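Local structure of ORF10 (Moritella marina, 6RIW) at residues F22-Q25 with L26-Q29; A104-W107 with G108-A111; Q307-V310 with Y311-Y315; I702-R705 with Q706-G709. The protein probably condenses acyl units in fatty acid synthesis, this chain being the ketosynthase-chain length factor didomain of a longer polyunsaturated fatty acid synthase protein. One frame throughout, in Å; residues are numbered along the deposited sequence.

In the fold
All four interactions are local, and none touches another. Interactions 1, 2 and 3 fall in the first ketosynthase-like half of the chain, interaction 4 in the second, consistent with the chain length factor. Interaction 1 is about 16 Å from interaction 2 and about 18 Å from interaction 3, between nearest atoms. Interactions 3 and 4 lie on opposite sides of the chain's centre, with centres about 45 Å apart. Interaction 3 is near the bound magnesium ion of the Met1 and Lys286 site: the side chain of Ala314 is about 10 Å from the metal. The other three lie away from that site. Interactions 1, 2 and 4 each include the end of a helix.

Interaction 1: residues F22-Q25 with L26-Q29; sequences FWQQ and LLEQ
Two leucines each cover the face of an aromatic ring four residues earlier in helix 19-27. Leu26 CD1 sits over Phe22, 3.9 Å from the ring centroid of Phe22, and is displaced toward the CZ end. Leu27 CG lies 4.0 Å from the centroid of the five-membered ring of Trp23. Both are CH-pi contacts. The indole is swung toward Leu27 because Trp23 CG is anti to the backbone N (chi1 -179°).

The polar side-chain contact is on the exposed side. Gln24 bends at chi2 (60°), and Gln24 NE2 donates to Glu28 OE2 at 3.1 Å. The donor meets the oxygen on its anti side, while the acceptor lies close to the plane of the Gln24 amide.

Backbone bonds run from Leu26 N to Phe22 O and from Leu27 N to Trp23 O, each 3.0 Å. Glu28 N bonds to Gln24 O and weakly to Gln25 O. Gln29 has positive phi and ends the helix in a Schellman motif.

Gln25 NE2 is bonded to Gly15 O. Phe22, Trp23 and Leu26 face helix 374-387, and Phe22 and Leu26 also touch helix 363-366.

Interaction 2: residues A104-W107 with G108-A111; sequences AGYW and GSTA
Ser109 approaches the Tyr106 ring at its edge. Ser109 OG lies near the ring plane, 3.7 Å from Tyr106 CD1. Ala111 CB comes to the same ring carbon from an oblique direction, 4.1 Å from Tyr106 CD1. The phenol therefore stands beside the later residues and is not stacked on them. Its far end is held elsewhere: Tyr106 OH is hydrogen-bonded to Asp279 and, weakly, to Lys269.

The Ser109 side chain points back at the earlier residues, and Ser109 CB is 3.2 Å from Tyr106 O. With OG anti to its own nitrogen (chi1 170°), Ser109 turns the hydroxyl both to the tyrosine edge and to the chain ahead. There Ser109 OG accepts from Ala111 N at 3.0 Å, which makes an ST turn.

This ST turn follows directly on a type II beta turn from Tyr106 to Ser109. The beta turn is closed by Ser109 N donating to Tyr106 O at 3.0 Å, with the donor well above the carbonyl plane. Gly108 has positive phi, and a CB there would clash with Trp107 O. Gly105 is the C-prime residue of the Schellman motif that ends helix 88-104, and the two turns carry the chain on toward strand 115-120.

Trp107 heads away from the turn. Trp107 CG is 3.5 Å from Gly108 N, which meets the indole obliquely. Beyond that the indole folds back on helix 88-104, touching Lys98, Leu101 and Thr102.

Interaction 3: residues Q307-V310 with Y311-Y315; sequences QVLV and YERAY
The Tyr311 ring lies against the backbone of the preceding turn, one face over Gln307 O. That oxygen is 3.2 Å from Tyr311 CD2, above the plane and toward the rim. It also accepts from Tyr311 N at 3.2 Å, so one carbonyl meets both the backbone and the ring of the same tyrosine. This is the closely packed, buried side of helix 304-318. Val310 belongs to it: Val310 CG1 stands between its own nitrogen and carbonyl carbon (chi1 82°), 3.2 Å from Tyr311 N. Around the phenol are Phe349 of helix 336-350, Phe438 and His446. With an alanine in place of Tyr311, Gln307 O would probably lose its aromatic cover and a gap would open against these rings.

The partly exposed side, with Leu309, Glu312 and Arg313, is looser. Leu309 CD2 lies over the centre of the Arg313 guanidinium, 3.7 Å from Arg313 CZ. At the inner margin the buried Val308 puts CG1 3.5 Å from Glu312 OE2. Glu312 N bonds to Val308 O and Arg313 N to Leu309 O, as in a regular helix.

The charged ends are engaged beyond the helix. Glu312 OE2 forms a salt bridge with Arg352, and Arg313 bonds to Leu290 O and Ser656. Leu309 against one face, with these two bonds, probably limits how far the guanidinium can turn. The bond to Ser656 joins this helix to the second ketosynthase-like half.

Interaction 4: residues I702-R705 with Q706-G709; sequences ITLR and QHYG
Gln706 and Arg705 carry most of this contact at the end of helix 699-706, with Leu704 beside them. Gln706 N donates to Ile702 O at 3.0 Å, a normal helical bond. The start of the Gln706 side chain lies against that carbonyl, with Gln706 CG 3.3 Å from Ile702 O. Farther out, a water donates to Thr703 O at 2.9 Å and accepts from Gln706 NE2, so it joins the amide to the helix backbone. Gln706 NE2 is also bonded to Leu519 O.

Arg705 takes part mainly through its backbone. Arg705 O accepts from Tyr708 N at 2.9 Å, and Leu704 O likewise accepts from His707 N. The His707 and Tyr708 bonds reach back only three residues, with their donors well above the carbonyl planes, and tighten the last turn. Gly709, which bonds weakly through its N to Arg705 O, then leaves the helix with positive phi. The Arg705 side chain turns back, and Arg705 NE is bonded to Asn701.

With Leu704 CG anti to the nitrogen (chi1 172°), its CD1 reaches Tyr708 CE2 at 3.8 Å. The His707 ring sets one face over Thr703 O, which is 3.3 Å from His707 CD2. His707 ND1 is bonded to Gln956 N. Were His707 replaced by a leucine, Gln956 N would probably be left without this partner and Thr703 O without its flat cover.

The chain then runs on toward strand 741-752. Tyr708 OH bonds to Asp167 in the first ketosynthase half, Gly709 O bonds to Trp739, and the His707 backbone bonds to Ile958. Helix 699-706 thus ends among helix 513-519, the late 956-958 segment and the other half of the chain.

Interaction 1: residues F22-Q25 with L26-Q29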
loop_
_atom_site.group_PDB
_atom_site.type_symbol
_atom_site.label_atom_id
_atom_site.label_comp_id
_atom_site.label_asym_id
_atom_site.label_seq_id
_atom_site.Cartn_x
_atom_site.Cartn_y
_atom_site.Cartn_z
ATOM N N PHE A 22 17.325 0.052 -21.606
ATOM C CA PHE A 22 16.502 -1.133 -21.385
ATOM C C PHE A 22 16.156 -1.814 -22.705
ATOM O O PHE A 22 16.254 -3.041 -22.828
ATOM C CB PHE A 22 15.250 -0.700 -20.615
ATOM C CG PHE A 22 14.101 -1.688 -20.617
ATOM C CD1 PHE A 22 14.189 -2.890 -19.941
ATOM C CD2 PHE A 22 12.896 -1.351 -21.206
ATOM C CE1 PHE A 22 13.119 -3.770 -19.900
ATOM C CE2 PHE A 22 11.810 -2.228 -21.167
ATOM C CZ PHE A 22 11.927 -3.433 -20.509
ATOM N N TRP A 23 15.765 -1.025 -23.704
ATOM C CA TRP A 23 15.393 -1.581 -25.002
ATOM C C TRP A 23 16.559 -2.335 -25.638
ATOM O O TRP A 23 16.395 -3.463 -26.117
ATOM C CB TRP A 23 14.913 -0.463 -25.926
ATOM C CG TRP A 23 14.485 -0.971 -27.256
ATOM C CD1 TRP A 23 15.148 -0.823 -28.443
ATOM C CD2 TRP A 23 13.313 -1.751 -27.543
ATOM N NE1 TRP A 23 14.447 -1.446 -29.451
ATOM C CE2 TRP A 23 13.323 -2.026 -28.924
ATOM C CE3 TRP A 23 12.255 -2.241 -26.763
ATOM C CZ2 TRP A 23 12.317 -2.764 -29.546
ATOM C CZ3 TRP A 23 11.254 -2.972 -27.386
ATOM C CH2 TRP A 23 11.295 -3.227 -28.764
ATOM N N GLN A 24 17.750 -1.731 -25.636
ATOM C CA GLN A 24 18.916 -2.407 -26.204
ATOM C C GLN A 24 19.209 -3.707 -25.466
ATOM O O GLN A 24 19.575 -4.716 -26.080
ATOM C CB GLN A 24 20.131 -1.480 -26.161
ATOM C CG GLN A 24 21.309 -1.982 -26.985
ATOM C CD GLN A 24 20.961 -2.152 -28.465
ATOM O OE1 GLN A 24 20.236 -1.339 -29.051
ATOM N NE2 GLN A 24 21.486 -3.211 -29.073
ATOM N N GLN A 25 19.037 -3.713 -24.144
ATOM C CA GLN A 25 19.259 -4.946 -23.397
ATOM C C GLN A 25 18.290 -6.040 -23.831
ATOM O O GLN A 25 18.669 -7.216 -23.919
ATOM C CB GLN A 25 19.139 -4.680 -21.897
ATOM C CG GLN A 25 20.428 -4.123 -21.319
ATOM C CD GLN A 25 20.237 -3.482 -19.972
ATOM O OE1 GLN A 25 19.279 -3.787 -19.256
ATOM N NE2 GLN A 25 21.145 -2.570 -19.615
ATOM N N LEU A 26 17.027 -5.677 -24.076
ATOM C CA LEU A 26 16.056 -6.648 -24.574
ATOM C C LEU A 26 16.461 -7.177 -25.943
ATOM O O LEU A 26 16.340 -8.384 -26.215
ATOM C CB LEU A 26 14.664 -6.006 -24.665
ATOM C CG LEU A 26 14.076 -5.557 -23.324
ATOM C CD1 LEU A 26 12.640 -5.096 -23.514
ATOM C CD2 LEU A 26 14.124 -6.702 -22.353
ATOM N N LEU A 27 16.919 -6.284 -26.824
ATOM C CA LEU A 27 17.312 -6.702 -28.173
ATOM C C LEU A 27 18.488 -7.659 -28.138
ATOM O O LEU A 27 18.608 -8.525 -29.015
ATOM C CB LEU A 27 17.660 -5.487 -29.032
ATOM C CG LEU A 27 16.581 -4.428 -29.268
ATOM C CD1 LEU A 27 17.147 -3.288 -30.114
ATOM C CD2 LEU A 27 15.386 -5.057 -29.945
ATOM N N GLU A 28 19.356 -7.517 -27.136
ATOM C CA GLU A 28 20.536 -8.348 -26.952
ATOM C C GLU A 28 20.282 -9.545 -26.045
ATOM O O GLU A 28 21.234 -10.254 -25.709
ATOM C CB GLU A 28 21.685 -7.513 -26.366
ATOM C CG GLU A 28 22.147 -6.344 -27.229
ATOM C CD GLU A 28 23.188 -5.465 -26.533
ATOM O OE1 GLU A 28 23.659 -5.846 -25.436
ATOM O OE2 GLU A 28 23.542 -4.394 -27.080
ATOM N N GLN A 29 19.034 -9.758 -25.608
ATOM C CA GLN A 29 18.671 -10.889 -24.751
ATOM C C GLN A 29 19.471 -10.890 -23.452
ATOM O O GLN A 29 19.853 -11.941 -22.934
ATOM C CB GLN A 29 18.829 -12.219 -25.486
ATOM C CG GLN A 29 18.068 -12.268 -26.784
ATOM C CD GLN A 29 17.996 -13.675 -27.349
ATOM O OE1 GLN A 29 17.842 -14.652 -26.607
ATOM N NE2 GLN A 29 18.103 -13.786 -28.672
#

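Interaction 2: residues A104-W107 with G108-A111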
loop_
_atom_site.group_PDB
_atom_site.type_symbol
_atom_site.label_atom_id
_atom_site.label_comp_id
_atom_site.label_asym_id
_atom_site.label_seq_id
_atom_site.Cartn_x
_atom_site.Cartn_y
_atom_site.Cartn_z
ATOM N N ALA A 104 8.911 14.052 -21.256
ATOM C CA ALA A 104 7.719 14.605 -21.889
ATOM C C ALA A 104 7.845 16.090 -22.183
ATOM O O ALA A 104 7.049 16.618 -22.965
ATOM C CB ALA A 104 6.486 14.363 -21.014
ATOM N N GLY A 105 8.804 16.770 -21.565
ATOM C CA GLY A 105 8.996 18.185 -21.793
ATOM C C GLY A 105 8.219 19.078 -20.861
ATOM O O GLY A 105 7.943 20.228 -21.215
ATOM N N TYR A 106 7.854 18.587 -19.670
ATOM C CA TYR A 106 7.009 19.339 -18.751
ATOM C C TYR A 106 7.633 19.514 -17.372
ATOM O O TYR A 106 6.963 20.026 -16.468
ATOM C CB TYR A 106 5.629 18.674 -18.624
ATOM C CG TYR A 106 4.813 18.868 -19.881
ATOM C CD1 TYR A 106 4.132 20.063 -20.108
ATOM C CD2 TYR A 106 4.756 17.884 -20.858
ATOM C CE1 TYR A 106 3.403 20.262 -21.274
ATOM C CE2 TYR A 106 4.029 18.073 -22.038
ATOM C CZ TYR A 106 3.357 19.264 -22.237
ATOM O OH TYR A 106 2.642 19.469 -23.398
ATOM N N TRP A 107 8.897 19.149 -17.189
ATOM C CA TRP A 107 9.551 19.420 -15.914
ATOM C C TRP A 107 9.538 20.919 -15.626
ATOM O O TRP A 107 10.025 21.720 -16.431
ATOM C CB TRP A 107 10.979 18.894 -15.925
ATOM C CG TRP A 107 11.644 19.032 -14.576
ATOM C CD1 TRP A 107 12.654 19.889 -14.237
ATOM C CD2 TRP A 107 11.302 18.315 -13.380
ATOM N NE1 TRP A 107 12.971 19.737 -12.904
ATOM C CE2 TRP A 107 12.153 18.781 -12.356
ATOM C CE3 TRP A 107 10.357 17.324 -13.078
ATOM C CZ2 TRP A 107 12.101 18.277 -11.050
ATOM C CZ3 TRP A 107 10.305 16.823 -11.773
ATOM C CH2 TRP A 107 11.173 17.303 -10.780
ATOM N N GLY A 108 8.974 21.307 -14.483
ATOM C CA GLY A 108 8.923 22.711 -14.121
ATOM C C GLY A 108 7.885 23.539 -14.852
ATOM O O GLY A 108 7.920 24.776 -14.765
ATOM N N SER A 109 6.954 22.901 -15.554
ATOM C CA SER A 109 5.924 23.586 -16.321
ATOM C C SER A 109 4.755 24.018 -15.438
ATOM O O SER A 109 4.399 23.348 -14.460
ATOM C CB SER A 109 5.433 22.658 -17.441
ATOM O OG SER A 109 4.284 23.160 -18.094
ATOM N N THR A 110 4.152 25.160 -15.788
ATOM C CA THR A 110 2.934 25.571 -15.102
ATOM C C THR A 110 1.797 24.598 -15.361
ATOM O O THR A 110 0.839 24.558 -14.576
ATOM C CB THR A 110 2.517 26.983 -15.528
ATOM O OG1 THR A 110 2.292 26.990 -16.938
ATOM C CG2 THR A 110 3.611 27.986 -15.194
ATOM N N ALA A 111 1.889 23.804 -16.430
ATOM C CA ALA A 111 0.910 22.756 -16.680
ATOM C C ALA A 111 0.846 21.735 -15.549
ATOM O O ALA A 111 -0.150 21.010 -15.432
ATOM C CB ALA A 111 1.244 22.035 -17.981
#

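Interaction 3: residues Q307-V310 with Y311-Y315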
loop_
_atom_site.group_PDB
_atom_site.type_symbol
_atom_site.label_atom_id
_atom_site.label_comp_id
_atom_site.label_asym_id
_atom_site.label_seq_id
_atom_site.Cartn_x
_atom_site.Cartn_y
_atom_site.Cartn_z
ATOM N N GLN A 307 -9.584 -13.952 -15.132
ATOM C CA GLN A 307 -8.719 -13.522 -16.227
ATOM C C GLN A 307 -9.489 -13.390 -17.532
ATOM O O GLN A 307 -9.315 -12.409 -18.260
ATOM C CB GLN A 307 -7.554 -14.497 -16.385
ATOM C CG GLN A 307 -6.728 -14.621 -15.081
ATOM C CD GLN A 307 -5.553 -15.571 -15.221
ATOM O OE1 GLN A 307 -5.432 -16.279 -16.232
ATOM N NE2 GLN A 307 -4.683 -15.608 -14.199
ATOM N N VAL A 308 -10.301 -14.390 -17.879
ATOM C CA VAL A 308 -11.155 -14.237 -19.054
ATOM C C VAL A 308 -12.043 -13.004 -18.901
ATOM O O VAL A 308 -12.199 -12.214 -19.838
ATOM C CB VAL A 308 -11.986 -15.521 -19.280
ATOM C CG1 VAL A 308 -13.056 -15.294 -20.362
ATOM C CG2 VAL A 308 -11.067 -16.692 -19.650
ATOM N N LEU A 309 -12.591 -12.785 -17.699
ATOM C CA LEU A 309 -13.466 -11.633 -17.503
ATOM C C LEU A 309 -12.743 -10.318 -17.785
ATOM O O LEU A 309 -13.300 -9.429 -18.435
ATOM C CB LEU A 309 -14.042 -11.640 -16.089
ATOM C CG LEU A 309 -14.920 -10.441 -15.713
ATOM C CD1 LEU A 309 -16.213 -10.351 -16.567
ATOM C CD2 LEU A 309 -15.250 -10.471 -14.222
ATOM N N VAL A 310 -11.506 -10.160 -17.301
ATOM C CA VAL A 310 -10.836 -8.880 -17.541
ATOM C C VAL A 310 -10.535 -8.691 -19.030
ATOM O O VAL A 310 -10.571 -7.560 -19.535
ATOM C CB VAL A 310 -9.571 -8.730 -16.665
ATOM C CG1 VAL A 310 -8.363 -9.435 -17.272
ATOM C CG2 VAL A 310 -9.261 -7.256 -16.456
ATOM N N TYR A 311 -10.266 -9.779 -19.765
ATOM C CA TYR A 311 -10.109 -9.667 -21.216
ATOM C C TYR A 311 -11.389 -9.150 -21.858
ATOM O O TYR A 311 -11.353 -8.246 -22.695
ATOM C CB TYR A 311 -9.757 -11.018 -21.846
ATOM C CG TYR A 311 -8.462 -11.649 -21.426
ATOM C CD1 TYR A 311 -7.325 -10.892 -21.180
ATOM C CD2 TYR A 311 -8.378 -13.022 -21.297
ATOM C CE1 TYR A 311 -6.134 -11.502 -20.801
ATOM C CE2 TYR A 311 -7.216 -13.636 -20.939
ATOM C CZ TYR A 311 -6.091 -12.882 -20.689
ATOM O OH TYR A 311 -4.947 -13.533 -20.302
ATOM N N GLU A 312 -12.526 -9.756 -21.508
ATOM C CA GLU A 312 -13.799 -9.330 -22.074
ATOM C C GLU A 312 -14.039 -7.855 -21.798
ATOM O O GLU A 312 -14.340 -7.083 -22.716
ATOM C CB GLU A 312 -14.939 -10.177 -21.508
ATOM C CG GLU A 312 -14.866 -11.631 -21.932
ATOM C CD GLU A 312 -15.766 -12.534 -21.115
ATOM O OE1 GLU A 312 -16.288 -12.078 -20.076
ATOM O OE2 GLU A 312 -15.952 -13.707 -21.516
ATOM N N ARG A 313 -13.842 -7.435 -20.539
ATOM C CA ARG A 313 -14.081 -6.045 -20.163
ATOM C C ARG A 313 -13.118 -5.100 -20.862
ATOM O O ARG A 313 -13.499 -3.976 -21.190
ATOM C CB ARG A 313 -13.972 -5.881 -18.635
ATOM C CG ARG A 313 -15.088 -6.528 -17.846
ATOM C CD ARG A 313 -14.890 -6.281 -16.344
ATOM N NE ARG A 313 -16.019 -6.718 -15.533
ATOM C CZ ARG A 313 -15.956 -6.862 -14.211
ATOM N NH1 ARG A 313 -14.814 -6.596 -13.575
ATOM N NH2 ARG A 313 -17.016 -7.266 -13.527
ATOM N N ALA A 314 -11.878 -5.537 -21.116
ATOM C CA ALA A 314 -10.877 -4.642 -21.690
ATOM C C ALA A 314 -11.146 -4.359 -23.161
ATOM O O ALA A 314 -11.040 -3.208 -23.609
ATOM C CB ALA A 314 -9.472 -5.236 -21.526
ATOM N N TYR A 315 -11.448 -5.397 -23.944
ATOM C CA TYR A 315 -11.668 -5.162 -25.371
ATOM C C TYR A 315 -13.002 -4.476 -25.619
ATOM O O TYR A 315 -13.117 -3.676 -26.552
ATOM C CB TYR A 315 -11.512 -6.479 -26.149
ATOM C CG TYR A 315 -10.045 -6.816 -26.167
ATOM C CD1 TYR A 315 -9.180 -6.166 -27.052
ATOM C CD2 TYR A 315 -9.497 -7.679 -25.221
ATOM C CE1 TYR A 315 -7.822 -6.405 -27.028
ATOM C CE2 TYR A 315 -8.132 -7.933 -25.192
ATOM C CZ TYR A 315 -7.301 -7.290 -26.091
ATOM O OH TYR A 315 -5.943 -7.529 -26.050
#

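Interaction 4: residues I702-R705 with Q706-G709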
loop_
_atom_site.group_PDB
_atom_site.type_symbol
_atom_site.label_atom_id
_atom_site.label_comp_id
_atom_site.label_asym_id
_atom_site.label_seq_id
_atom_site.Cartn_x
_atom_site.Cartn_y
_atom_site.Cartn_z
ATOM N N ILE A 702 3.034 4.851 18.211
ATOM C CA ILE A 702 3.259 5.907 19.194
ATOM C C ILE A 702 4.663 6.498 19.017
ATOM O O ILE A 702 4.850 7.729 19.003
ATOM C CB ILE A 702 3.028 5.385 20.630
ATOM C CG1 ILE A 702 1.578 5.582 21.084
ATOM C CG2 ILE A 702 3.845 6.255 21.628
ATOM C CD1 ILE A 702 0.533 4.939 20.203
ATOM N N THR A 703 5.657 5.628 18.844
ATOM C CA THR A 703 7.029 6.045 18.542
ATOM C C THR A 703 7.096 6.955 17.318
ATOM O O THR A 703 7.719 8.025 17.351
ATOM C CB THR A 703 7.889 4.798 18.295
ATOM O OG1 THR A 703 7.915 3.996 19.473
ATOM C CG2 THR A 703 9.323 5.185 17.924
ATOM N N LEU A 704 6.463 6.538 16.225
ATOM C CA LEU A 704 6.488 7.325 14.996
ATOM C C LEU A 704 5.842 8.696 15.187
ATOM O O LEU A 704 6.410 9.726 14.795
ATOM C CB LEU A 704 5.775 6.548 13.877
ATOM C CG LEU A 704 5.558 7.334 12.577
ATOM C CD1 LEU A 704 6.914 7.819 12.020
ATOM C CD2 LEU A 704 4.813 6.494 11.543
ATOM N N ARG A 705 4.619 8.731 15.733
ATOM C CA ARG A 705 3.894 9.992 15.737
ATOM C C ARG A 705 4.458 10.964 16.747
ATOM O O ARG A 705 4.333 12.175 16.543
ATOM C CB ARG A 705 2.399 9.752 15.998
ATOM C CG ARG A 705 1.784 8.731 15.000
ATOM C CD ARG A 705 1.882 9.205 13.548
ATOM N NE ARG A 705 1.378 8.176 12.625
ATOM C CZ ARG A 705 1.216 8.345 11.313
ATOM N NH1 ARG A 705 1.494 9.518 10.730
ATOM N NH2 ARG A 705 0.767 7.327 10.578
ATOM N N GLN A 706 5.137 10.469 17.785
ATOM C CA GLN A 706 5.855 11.377 18.683
ATOM C C GLN A 706 6.882 12.230 17.949
ATOM O O GLN A 706 7.239 13.309 18.438
ATOM C CB GLN A 706 6.571 10.588 19.786
ATOM C CG GLN A 706 5.690 10.272 20.981
ATOM C CD GLN A 706 6.525 10.076 22.225
ATOM O OE1 GLN A 706 6.258 10.695 23.246
ATOM N NE2 GLN A 706 7.584 9.240 22.131
ATOM N N HIS A 707 7.413 11.751 16.816
ATOM C CA HIS A 707 8.351 12.554 16.033
ATOM C C HIS A 707 7.708 13.797 15.433
ATOM O O HIS A 707 8.433 14.729 15.087
ATOM C CB HIS A 707 8.990 11.741 14.889
ATOM C CG HIS A 707 9.787 10.563 15.352
ATOM N ND1 HIS A 707 10.769 10.667 16.311
ATOM C CD2 HIS A 707 9.740 9.251 15.000
ATOM C CE1 HIS A 707 11.300 9.474 16.528
ATOM N NE2 HIS A 707 10.686 8.594 15.757
ATOM N N TYR A 708 6.369 13.858 15.359
ATOM C CA TYR A 708 5.664 14.990 14.762
ATOM C C TYR A 708 5.016 15.916 15.775
ATOM O O TYR A 708 4.724 17.073 15.436
ATOM C CB TYR A 708 4.602 14.481 13.772
ATOM C CG TYR A 708 5.260 13.658 12.687
ATOM C CD1 TYR A 708 5.970 14.271 11.655
ATOM C CD2 TYR A 708 5.211 12.271 12.721
ATOM C CE1 TYR A 708 6.613 13.499 10.648
ATOM C CE2 TYR A 708 5.833 11.499 11.733
ATOM C CZ TYR A 708 6.534 12.117 10.708
ATOM O OH TYR A 708 7.126 11.316 9.748
ATOM N N GLY A 709 4.809 15.452 16.995
ATOM C CA GLY A 709 4.278 16.286 18.050
ATOM C C GLY A 709 3.987 15.467 19.293
ATOM O O GLY A 709 3.866 14.240 19.231
HETATM O O HOH W 1 9.389 8.771 19.544
#